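Local coordinates for protein NAD dependent epimerase/dehydratase family (uncultured archaeon MedDCM-OCT-S05-C57, PDB 5Y1F) that binds NAD+ as a monomer and probably oxidises L-threonine as an NAD-dependent threonine dehydrogenase, at residues T73-N78 and K120-K125; I187-K192 and I320-R325; M226-D231 and S313-E318. One frame throughout, in Å; residues are numbered along the deposited sequence. Where two conformers were deposited one is given.

Contact 1 of 3, residues T73-N78 and K120-K125; sequences TYERIN and KKYNQK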
loop_
_atom_site.group_PDB
_atom_site.type_symbol
_atom_site.label_atom_id
_atom_site.label_comp_id
_atom_site.label_asym_id
_atom_site.label_seq_id
_atom_site.Cartn_x
_atom_site.Cartn_y
_atom_site.Cartn_z
ATOM N N THR A 73 1.441 3.887 -24.475
ATOM C CA THR A 73 2.268 2.759 -24.138
ATOM C C THR A 73 1.549 1.837 -23.139
ATOM O O THR A 73 1.551 0.642 -23.258
ATOM C CB THR A 73 3.589 3.188 -23.516
ATOM O OG1 THR A 73 4.296 4.011 -24.464
ATOM C CG2 THR A 73 4.456 1.986 -23.142
ATOM N N TYR A 74 0.828 2.440 -22.191
ATOM C CA TYR A 74 0.079 1.621 -21.226
ATOM C C TYR A 74 -0.928 0.722 -21.938
ATOM O O TYR A 74 -1.040 -0.471 -21.677
ATOM C CB TYR A 74 -0.579 2.542 -20.174
ATOM C CG TYR A 74 -1.348 1.774 -19.127
ATOM C CD1 TYR A 74 -0.676 1.141 -18.086
ATOM C CD2 TYR A 74 -2.738 1.688 -19.163
ATOM C CE1 TYR A 74 -1.351 0.367 -17.166
ATOM C CE2 TYR A 74 -3.442 0.910 -18.230
ATOM C CZ TYR A 74 -2.710 0.227 -17.252
ATOM O OH TYR A 74 -3.398 -0.545 -16.325
ATOM N N GLU A 75 -1.694 1.326 -22.850
ATOM C CA GLU A 75 -2.654 0.533 -23.578
ATOM C C GLU A 75 -2.009 -0.603 -24.372
ATOM O O GLU A 75 -2.508 -1.734 -24.401
ATOM C CB GLU A 75 -3.439 1.430 -24.509
ATOM C CG GLU A 75 -4.617 0.705 -25.056
ATOM C CD GLU A 75 -5.677 1.617 -25.645
ATOM O OE1 GLU A 75 -5.787 2.816 -25.195
ATOM O OE2 GLU A 75 -6.464 1.070 -26.442
ATOM N N ARG A 76 -0.901 -0.272 -25.043
ATOM C CA ARG A 76 -0.189 -1.242 -25.806
ATOM C C ARG A 76 0.240 -2.433 -24.939
ATOM O O ARG A 76 0.072 -3.590 -25.320
ATOM C CB ARG A 76 1.003 -0.585 -26.505
ATOM C CG ARG A 76 1.763 -1.552 -27.398
ATOM C CD ARG A 76 2.910 -0.938 -28.189
ATOM N NE ARG A 76 3.315 0.406 -27.770
ATOM C CZ ARG A 76 4.425 0.708 -27.095
ATOM N NH1 ARG A 76 4.670 1.979 -26.782
ATOM N NH2 ARG A 76 5.264 -0.239 -26.681
ATOM N N ILE A 77 0.779 -2.183 -23.744
ATOM C CA ILE A 77 1.190 -3.270 -22.885
ATOM C C ILE A 77 -0.002 -4.146 -22.550
ATOM O O ILE A 77 0.075 -5.372 -22.517
ATOM C CB ILE A 77 1.857 -2.738 -21.598
ATOM C CG1 ILE A 77 3.205 -2.109 -21.930
ATOM C CG2 ILE A 77 1.994 -3.846 -20.548
ATOM C CD1 ILE A 77 3.697 -1.233 -20.810
ATOM N N ASN A 78 -1.140 -3.525 -22.289
ATOM C CA ASN A 78 -2.319 -4.268 -21.917
ATOM C C ASN A 78 -2.845 -5.113 -23.072
ATOM O O ASN A 78 -3.126 -6.296 -22.912
ATOM C CB ASN A 78 -3.414 -3.326 -21.380
ATOM C CG ASN A 78 -3.167 -3.001 -19.924
ATOM O OD1 ASN A 78 -3.702 -3.694 -19.060
ATOM N ND2 ASN A 78 -2.351 -1.991 -19.662
ATOM N N LYS A 120 -12.120 -0.065 -18.786
ATOM C CA LYS A 120 -13.412 0.043 -19.463
ATOM C C LYS A 120 -13.312 -0.422 -20.920
ATOM O O LYS A 120 -14.163 -1.166 -21.379
ATOM C CB LYS A 120 -13.913 1.488 -19.327
ATOM C CG LYS A 120 -15.201 1.880 -20.062
ATOM C CD LYS A 120 -15.523 3.376 -19.858
ATOM C CE LYS A 120 -14.505 4.303 -20.538
ATOM N NZ LYS A 120 -13.962 5.538 -19.825
ATOM N N LYS A 121 -12.229 -0.068 -21.598
ATOM C CA LYS A 121 -12.033 -0.491 -22.999
ATOM C C LYS A 121 -11.870 -1.969 -23.109
ATOM O O LYS A 121 -12.349 -2.569 -24.116
ATOM C CB LYS A 121 -10.779 0.130 -23.583
ATOM C CG LYS A 121 -10.874 1.619 -23.846
ATOM C CD LYS A 121 -9.639 2.074 -24.622
ATOM C CE LYS A 121 -9.708 3.530 -24.975
ATOM N NZ LYS A 121 -8.698 3.849 -26.025
ATOM N N TYR A 122 -11.142 -2.614 -22.186
ATOM C CA TYR A 122 -10.742 -4.009 -22.305
ATOM C C TYR A 122 -11.439 -4.928 -21.317
ATOM O O TYR A 122 -11.109 -6.095 -21.212
ATOM C CB TYR A 122 -9.239 -4.133 -22.147
ATOM C CG TYR A 122 -8.531 -3.466 -23.288
ATOM C CD1 TYR A 122 -8.427 -4.092 -24.527
ATOM C CD2 TYR A 122 -8.034 -2.203 -23.184
ATOM C CE1 TYR A 122 -7.882 -3.442 -25.595
ATOM C CE2 TYR A 122 -7.382 -1.584 -24.226
ATOM C CZ TYR A 122 -7.376 -2.189 -25.448
ATOM O OH TYR A 122 -6.720 -1.602 -26.508
ATOM N N ASN A 123 -12.476 -4.431 -20.653
ATOM C CA ASN A 123 -13.272 -5.211 -19.732
ATOM C C ASN A 123 -12.432 -5.890 -18.635
ATOM O O ASN A 123 -12.539 -7.102 -18.393
ATOM C CB ASN A 123 -14.075 -6.264 -20.511
ATOM C CG ASN A 123 -15.107 -6.941 -19.663
ATOM O OD1 ASN A 123 -15.655 -6.346 -18.732
ATOM N ND2 ASN A 123 -15.352 -8.220 -19.944
ATOM N N GLN A 124 -11.611 -5.097 -17.966
ATOM C CA GLN A 124 -10.664 -5.611 -16.984
ATOM C C GLN A 124 -11.234 -5.548 -15.580
ATOM O O GLN A 124 -12.018 -4.655 -15.240
ATOM C CB GLN A 124 -9.340 -4.881 -17.011
ATOM C CG GLN A 124 -8.667 -4.963 -18.377
ATOM C CD GLN A 124 -7.394 -4.179 -18.434
ATOM O OE1 GLN A 124 -6.377 -4.616 -19.041
ATOM N NE2 GLN A 124 -7.423 -3.018 -17.904
ATOM N N LYS A 125 -10.713 -6.418 -14.741
ATOM C CA LYS A 125 -10.891 -6.316 -13.272
ATOM C C LYS A 125 -9.670 -5.607 -12.685
ATOM O O LYS A 125 -8.587 -5.654 -13.279
ATOM C CB LYS A 125 -11.016 -7.705 -12.680
ATOM C CG LYS A 125 -11.850 -7.739 -11.433
ATOM C CD LYS A 125 -10.917 -7.840 -10.271
ATOM C CE LYS A 125 -10.730 -9.288 -9.919
ATOM N NZ LYS A 125 -11.444 -9.482 -8.664
#
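Both carboxylate oxygens of Glu75 are engaged by the neighbouring residues Lys121 and Tyr122. The phenol oxygen OH of Tyr122 comes within 2.7 Å of Glu75 OE2, a short polar contact whose single proton also has Asn79 OD1 within weak reach. On the other branch, Lys121 NZ donates to Glu75 OE1 over 3.2 Å, completing a salt bridge on the syn lone pair of that oxygen. With its CG anti to the backbone N (chi1 -168°) and the rest of the chain extended, Glu75 reaches out from helix 71-80 and arrives at the edge of the Tyr122 ring, its carboxylate turned by 76° against that ring. Its methylene chain joins in, CG lying 3.7 Å from Tyr122 CE2. The carboxylate is thus held by one charged and one neutral partner from consecutive residues, which is likely to favour its ionised form.

Deeper in, the buried side chains of Asn78 and Gln124 meet at a slant. The Asn78 amide is fixed from within its own helix: ND2 gives a nearly straight bond of 2.8 Å to Tyr74 O (174° at the hydrogen), while Asn78 N reaches the same oxygen from the opposite face of the carbonyl plane. That also lays ND2 3.3 Å above the Tyr74 ring, over its centre. Asn78 and Gln124 both rest on Ile83, and Asn78 and Tyr74 share Val86, residues of strand 83-88. Two successive beta-alpha-beta crossovers, with neighbouring helices side by side on one face of a parallel sheet, are characteristic of the NAD-binding Rossmann fold.

Contact 2 of 3, residues I187-K192 and I320-R325; sequences ISWKHK and ITNLRR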
loop_
_atom_site.group_PDB
_atom_site.type_symbol
_atom_site.label_atom_id
_atom_site.label_comp_id
_atom_site.label_asym_id
_atom_site.label_seq_id
_atom_site.Cartn_x
_atom_site.Cartn_y
_atom_site.Cartn_z
ATOM N N ILE A 187 4.725 -2.606 6.800
ATOM C CA ILE A 187 6.080 -2.890 7.264
ATOM C C ILE A 187 6.576 -4.151 6.583
ATOM O O ILE A 187 5.863 -5.147 6.501
ATOM C CB ILE A 187 6.070 -3.095 8.790
ATOM C CG1 ILE A 187 5.668 -1.779 9.483
ATOM C CG2 ILE A 187 7.392 -3.582 9.310
ATOM C CD1 ILE A 187 5.259 -1.914 10.943
ATOM N N SER A 188 7.780 -4.086 6.025
ATOM C CA SER A 188 8.374 -5.201 5.319
ATOM C C SER A 188 9.884 -5.065 5.406
ATOM O O SER A 188 10.389 -3.967 5.660
ATOM C CB SER A 188 7.939 -5.200 3.853
ATOM O OG SER A 188 8.469 -4.054 3.190
ATOM N N TRP A 189 10.566 -6.177 5.119
ATOM C CA TRP A 189 12.049 -6.193 5.050
ATOM C C TRP A 189 12.566 -6.415 3.670
ATOM O O TRP A 189 13.749 -6.138 3.437
ATOM C CB TRP A 189 12.632 -7.194 6.016
ATOM C CG TRP A 189 12.158 -8.606 5.779
ATOM C CD1 TRP A 189 11.089 -9.211 6.305
ATOM C CD2 TRP A 189 12.728 -9.521 4.847
ATOM N NE1 TRP A 189 10.940 -10.464 5.780
ATOM C CE2 TRP A 189 11.919 -10.659 4.842
ATOM C CE3 TRP A 189 13.835 -9.464 3.995
ATOM C CZ2 TRP A 189 12.223 -11.801 4.059
ATOM C CZ3 TRP A 189 14.119 -10.571 3.190
ATOM C CH2 TRP A 189 13.302 -11.715 3.232
ATOM N N LYS A 190 11.782 -6.875 2.731
ATOM C CA LYS A 190 12.313 -7.190 1.388
ATOM C C LYS A 190 12.643 -5.997 0.528
ATOM O O LYS A 190 13.389 -6.110 -0.434
ATOM C CB LYS A 190 11.371 -8.062 0.601
ATOM C CG LYS A 190 11.351 -9.498 1.069
ATOM C CD LYS A 190 10.550 -10.347 0.100
ATOM C CE LYS A 190 10.748 -11.810 0.399
ATOM N NZ LYS A 190 9.900 -12.626 -0.517
ATOM N N HIS A 191 12.110 -4.831 0.858
ATOM C CA HIS A 191 12.385 -3.604 0.137
ATOM C C HIS A 191 13.044 -2.594 1.078
ATOM O O HIS A 191 12.693 -2.521 2.265
ATOM C CB HIS A 191 11.039 -3.097 -0.355
ATOM C CG HIS A 191 11.154 -1.976 -1.333
ATOM N ND1 HIS A 191 11.244 -2.159 -2.688
ATOM C CD2 HIS A 191 10.999 -0.650 -1.147
ATOM C CE1 HIS A 191 11.250 -0.982 -3.289
ATOM N NE2 HIS A 191 11.043 -0.054 -2.382
ATOM N N LYS A 192 14.039 -1.874 0.584
ATOM C CA LYS A 192 14.648 -0.818 1.376
ATOM C C LYS A 192 13.623 0.266 1.669
ATOM O O LYS A 192 12.749 0.585 0.817
ATOM C CB LYS A 192 15.870 -0.185 0.674
ATOM C CG LYS A 192 17.020 -1.125 0.338
ATOM C CD LYS A 192 17.550 -1.820 1.567
ATOM C CE LYS A 192 18.564 -0.980 2.336
ATOM N NZ LYS A 192 19.372 -1.805 3.296
ATOM N N ILE A 320 13.365 -9.160 12.315
ATOM C CA ILE A 320 14.700 -9.243 12.881
ATOM C C ILE A 320 15.469 -10.451 12.339
ATOM O O ILE A 320 16.671 -10.327 11.996
ATOM C CB ILE A 320 14.673 -9.234 14.427
ATOM C CG1 ILE A 320 14.200 -7.860 14.901
ATOM C CG2 ILE A 320 16.060 -9.611 14.995
ATOM C CD1 ILE A 320 14.033 -7.744 16.385
ATOM N N THR A 321 14.814 -11.592 12.209
ATOM C CA THR A 321 15.498 -12.781 11.692
ATOM C C THR A 321 16.061 -12.512 10.291
ATOM O O THR A 321 17.247 -12.756 10.018
ATOM C CB THR A 321 14.605 -13.993 11.727
ATOM O OG1 THR A 321 14.174 -14.229 13.081
ATOM C CG2 THR A 321 15.341 -15.206 11.180
ATOM N N ASN A 322 15.236 -11.988 9.388
ATOM C CA ASN A 322 15.660 -11.759 8.020
ATOM C C ASN A 322 16.699 -10.664 7.939
ATOM O O ASN A 322 17.690 -10.762 7.191
ATOM C CB ASN A 322 14.457 -11.472 7.130
ATOM C CG ASN A 322 13.737 -12.744 6.755
ATOM O OD1 ASN A 322 14.272 -13.511 5.951
ATOM N ND2 ASN A 322 12.617 -13.051 7.375
ATOM N N LEU A 323 16.535 -9.597 8.713
ATOM C CA LEU A 323 17.504 -8.522 8.692
ATOM C C LEU A 323 18.850 -8.922 9.262
ATOM O O LEU A 323 19.888 -8.525 8.717
ATOM C CB LEU A 323 16.953 -7.258 9.366
ATOM C CG LEU A 323 15.850 -6.547 8.608
ATOM C CD1 LEU A 323 15.175 -5.542 9.512
ATOM C CD2 LEU A 323 16.360 -5.842 7.356
ATOM N N ARG A 324 18.833 -9.775 10.260
ATOM C CA ARG A 324 20.098 -10.263 10.788
ATOM C C ARG A 324 20.786 -11.091 9.690
ATOM O O ARG A 324 22.017 -11.038 9.541
ATOM C CB ARG A 324 19.887 -11.095 12.038
ATOM C CG ARG A 324 19.675 -10.300 13.326
ATOM C CD ARG A 324 19.764 -11.158 14.575
ATOM N NE ARG A 324 18.906 -12.333 14.543
ATOM C CZ ARG A 324 18.339 -12.889 15.615
ATOM N NH1 ARG A 324 18.526 -12.377 16.828
ATOM N NH2 ARG A 324 17.541 -13.942 15.467
ATOM N N ARG A 325 20.039 -11.909 8.974
ATOM C CA ARG A 325 20.608 -12.745 7.923
ATOM C C ARG A 325 21.256 -11.853 6.896
ATOM O O ARG A 325 22.389 -12.097 6.466
ATOM C CB ARG A 325 19.527 -13.614 7.316
ATOM C CG ARG A 325 20.024 -14.385 6.113
ATOM C CD ARG A 325 18.978 -15.364 5.632
ATOM N NE ARG A 325 17.712 -14.728 5.239
ATOM C CZ ARG A 325 17.587 -13.934 4.217
ATOM N NH1 ARG A 325 18.529 -13.793 3.319
ATOM N NH2 ARG A 325 16.430 -13.323 3.991
#
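An amide-on-indole stack joins the loop that follows strand 178-187 to the C-terminal helix 312-326, with Trp189 and Asn322 as its two flat partners. Asn322 lies over one face of the indole: its CB sits over the six-membered ring of Trp189 in a CH-pi contact, 3.5 Å from the centroid, and its amide runs on almost parallel to the ring, the planes 7° apart. The approach is close, Asn322 CG standing 3.2 Å from Trp189 CZ2. Two bonds on the helix side keep the amide flat against the ring. Arg325 NH2 donates to Asn322 OD1 over 2.9 Å, in the carbonyl plane and nearly straight at 171°, and Asn322 ND2 is spent on Glu318 O one turn back.

The guanidinium of Arg325, held in this way, stands steeply to the indole and meets it with its own edge, NH2 lying 3.6 Å from Trp189 CH2. Lys190 CG lies over the opposite face of the Trp189 ring, 3.5 Å above the plane and displaced toward the rim. Trp189 places CG between its backbone N and carbonyl carbon (chi1 59°), which lays the indole along Asn322. Trp189 CB, set by the backbone, packs 4.2 Å from Leu323 CG. Replacing Trp189 by an alanine would probably leave the Asn322 amide without its stacking surface and open a gap between loop and helix.

Trp189 also touches Met319 and Leu326 along the same helix, while Leu323 continues onto Tyr205 and Phe206 of helix 199-211. Next to it in the loop, Ser188 OG is hydrogen-bonded to NE2 of Gln30, an NAD+-binding residue at the start of helix 30-43.

Contact 3 of 3, residues M226-D231 and S313-E318; sequences MMFMDD and SKMTEE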
loop_
_atom_site.group_PDB
_atom_site.type_symbol
_atom_site.label_atom_id
_atom_site.label_comp_id
_atom_site.label_asym_id
_atom_site.label_seq_id
_atom_site.Cartn_x
_atom_site.Cartn_y
_atom_site.Cartn_z
ATOM N N MET A 226 -0.845 0.220 11.602
ATOM C CA MET A 226 0.260 -0.487 10.920
ATOM C C MET A 226 -0.152 -1.940 10.645
ATOM O O MET A 226 -0.963 -2.536 11.354
ATOM C CB MET A 226 1.496 -0.497 11.826
ATOM C CG MET A 226 2.147 0.862 12.060
ATOM S SD MET A 226 3.173 1.407 10.675
ATOM C CE MET A 226 3.874 2.919 11.363
ATOM N N MET A 227 0.537 -2.535 9.686
ATOM C CA MET A 227 0.291 -3.911 9.292
ATOM C C MET A 227 1.545 -4.491 8.684
ATOM O O MET A 227 2.238 -3.845 7.902
ATOM C CB MET A 227 -0.869 -3.942 8.297
ATOM C CG MET A 227 -1.284 -5.327 7.822
ATOM S SD MET A 227 -2.715 -5.346 6.740
ATOM C CE MET A 227 -4.002 -4.706 7.809
ATOM N N PHE A 228 1.811 -5.754 9.020
ATOM C CA PHE A 228 2.938 -6.464 8.356
ATOM C C PHE A 228 2.575 -6.807 6.915
ATOM O O PHE A 228 1.436 -7.130 6.619
ATOM C CB PHE A 228 3.292 -7.717 9.157
ATOM C CG PHE A 228 4.543 -8.407 8.667
ATOM C CD1 PHE A 228 4.523 -9.774 8.366
ATOM C CD2 PHE A 228 5.704 -7.726 8.477
ATOM C CE1 PHE A 228 5.659 -10.429 7.875
ATOM C CE2 PHE A 228 6.856 -8.358 8.006
ATOM C CZ PHE A 228 6.807 -9.703 7.691
ATOM N N MET A 229 3.549 -6.722 6.028
ATOM C CA MET A 229 3.275 -6.936 4.615
ATOM C C MET A 229 2.581 -8.242 4.316
ATOM O O MET A 229 1.720 -8.249 3.434
ATOM C CB MET A 229 4.560 -6.762 3.817
ATOM C CG MET A 229 4.386 -6.733 2.323
ATOM S SD MET A 229 3.388 -5.350 1.716
ATOM C CE MET A 229 4.536 -4.013 1.915
ATOM N N ASP A 230 2.942 -9.342 4.981
ATOM C CA ASP A 230 2.276 -10.618 4.596
ATOM C C ASP A 230 0.769 -10.506 4.766
ATOM O O ASP A 230 -0.002 -11.035 3.965
ATOM C CB ASP A 230 2.756 -11.795 5.453
ATOM C CG ASP A 230 4.184 -12.200 5.219
ATOM O OD1 ASP A 230 4.952 -11.440 4.646
ATOM O OD2 ASP A 230 4.532 -13.312 5.666
ATOM N N ASP A 231 0.336 -9.814 5.833
ATOM C CA ASP A 231 -1.088 -9.575 6.019
ATOM C C ASP A 231 -1.687 -8.706 4.903
ATOM O O ASP A 231 -2.794 -8.976 4.434
ATOM C CB ASP A 231 -1.332 -8.938 7.398
ATOM C CG ASP A 231 -1.432 -9.918 8.515
ATOM O OD1 ASP A 231 -1.213 -9.506 9.681
ATOM O OD2 ASP A 231 -1.792 -11.106 8.289
ATOM N N SER A 313 4.693 -8.912 17.958
ATOM C CA SER A 313 5.696 -9.923 18.310
ATOM C C SER A 313 6.081 -10.785 17.100
ATOM O O SER A 313 7.269 -10.953 16.804
ATOM C CB SER A 313 5.110 -10.856 19.382
ATOM O OG SER A 313 4.989 -10.199 20.620
ATOM N N LYS A 314 5.083 -11.302 16.408
ATOM C CA LYS A 314 5.321 -12.147 15.278
ATOM C C LYS A 314 5.966 -11.381 14.138
ATOM O O LYS A 314 6.838 -11.895 13.461
ATOM C CB LYS A 314 4.063 -12.827 14.811
ATOM C CG LYS A 314 3.541 -13.915 15.760
ATOM C CD LYS A 314 2.384 -14.674 15.139
ATOM C CE LYS A 314 1.927 -15.840 16.012
ATOM N NZ LYS A 314 2.938 -16.942 16.020
ATOM N N MET A 315 5.510 -10.161 13.893
ATOM C CA MET A 315 6.135 -9.358 12.861
ATOM C C MET A 315 7.593 -9.108 13.239
ATOM O O MET A 315 8.468 -9.156 12.422
ATOM C CB MET A 315 5.403 -8.007 12.796
ATOM C CG MET A 315 6.210 -6.953 11.999
ATOM S SD MET A 315 5.245 -5.485 11.661
ATOM C CE MET A 315 5.185 -4.809 13.348
ATOM N N THR A 316 7.821 -8.741 14.484
ATOM C CA THR A 316 9.203 -8.446 14.942
ATOM C C THR A 316 10.172 -9.641 14.712
ATOM O O THR A 316 11.253 -9.465 14.285
ATOM C CB THR A 316 9.186 -7.966 16.404
ATOM O OG1 THR A 316 8.518 -6.714 16.465
ATOM C CG2 THR A 316 10.565 -7.776 16.922
ATOM N N GLU A 317 9.711 -10.834 15.008
ATOM C CA GLU A 317 10.522 -12.027 14.790
ATOM C C GLU A 317 10.873 -12.154 13.296
ATOM O O GLU A 317 11.983 -12.435 12.973
ATOM C CB GLU A 317 9.734 -13.236 15.282
ATOM C CG GLU A 317 9.772 -13.387 16.777
ATOM C CD GLU A 317 11.092 -13.931 17.303
ATOM O OE1 GLU A 317 12.016 -14.237 16.546
ATOM O OE2 GLU A 317 11.208 -14.017 18.506
ATOM N N GLU A 318 9.912 -11.956 12.409
ATOM C CA GLU A 318 10.201 -12.096 10.972
ATOM C C GLU A 318 11.203 -11.046 10.544
ATOM O O GLU A 318 12.123 -11.277 9.759
ATOM C CB GLU A 318 8.929 -11.946 10.139
ATOM C CG GLU A 318 8.034 -13.162 10.116
ATOM C CD GLU A 318 8.521 -14.271 9.198
ATOM O OE1 GLU A 318 9.637 -14.179 8.605
ATOM O OE2 GLU A 318 7.800 -15.306 9.149
#
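Phe228 leaves the end of strand 223-228 and lays its side chain against Met315 and Glu318 of helix 312-326. Its CB meets sulfur first, 3.9 Å from Met315 SD. The ring follows with CG anti to the backbone N (chi1 -172°), an orientation that carries it along the helix. CG and CD2 both pack on the Met315 methylene, and the nearest approach of the whole contact falls here, with Phe228 CD2 3.6 Å from Met315 CG. At the far end CZ reaches the next turn and lies 3.9 Å from Glu318 CB.

Met315 thus grips the root of the ring and Glu318 CB meets its far end, the two residues being three apart and on the same side of the helix. The extended Met315 chain brings SD beside Phe228 CB and into a Met-aromatic contact, in which the sulfur stands oblique to the Phe228 ring. Glu318 OE2 comes to 5.2 Å from Asp230 OD2, a pair of like charges that is likely to be mildly unfavourable.

Phe228 occupies the N-cap position of helix 229-241, so the contact seats the C-terminal helix 312-326 on a strand-to-helix junction, at the end of strand 223-228 in the main sheet. The Phe310 ring meets that of Phe228 at an inclined angle, and the Asp231 carboxylate accepts hydrogen bonds from the backbone N of Lys309 and of Phe310, just ahead of helix 312-326. Met315 is further enclosed by Ile187 of strand 178-187, Met258 and Phe260 of strand 258-261, and Tyr205 of helix 199-211.

Contacts 2 and 3 share helix 312-326 and lie side by side, their centres about 10 Å apart; contact 3 is nested inside the chain loop that contact 2 closes. Strand pairing joins them directly, Ile187 N and O probably bonding to Met227 O and Met229 N, and Ile187 CD1 packs on Met315 SD. Contact 1 belongs to other helices, with its centre about 34 Å from that of contact 3 and on the opposite side of the chain's centre. The chemistry follows burial. Contact 3 is buried and has no hydrogen bond across it, only apolar and sulfur-aromatic contacts; contact 2 is partly buried and stacks an amide on an aromatic ring; contact 1 sets a salt bridge outside buried amides.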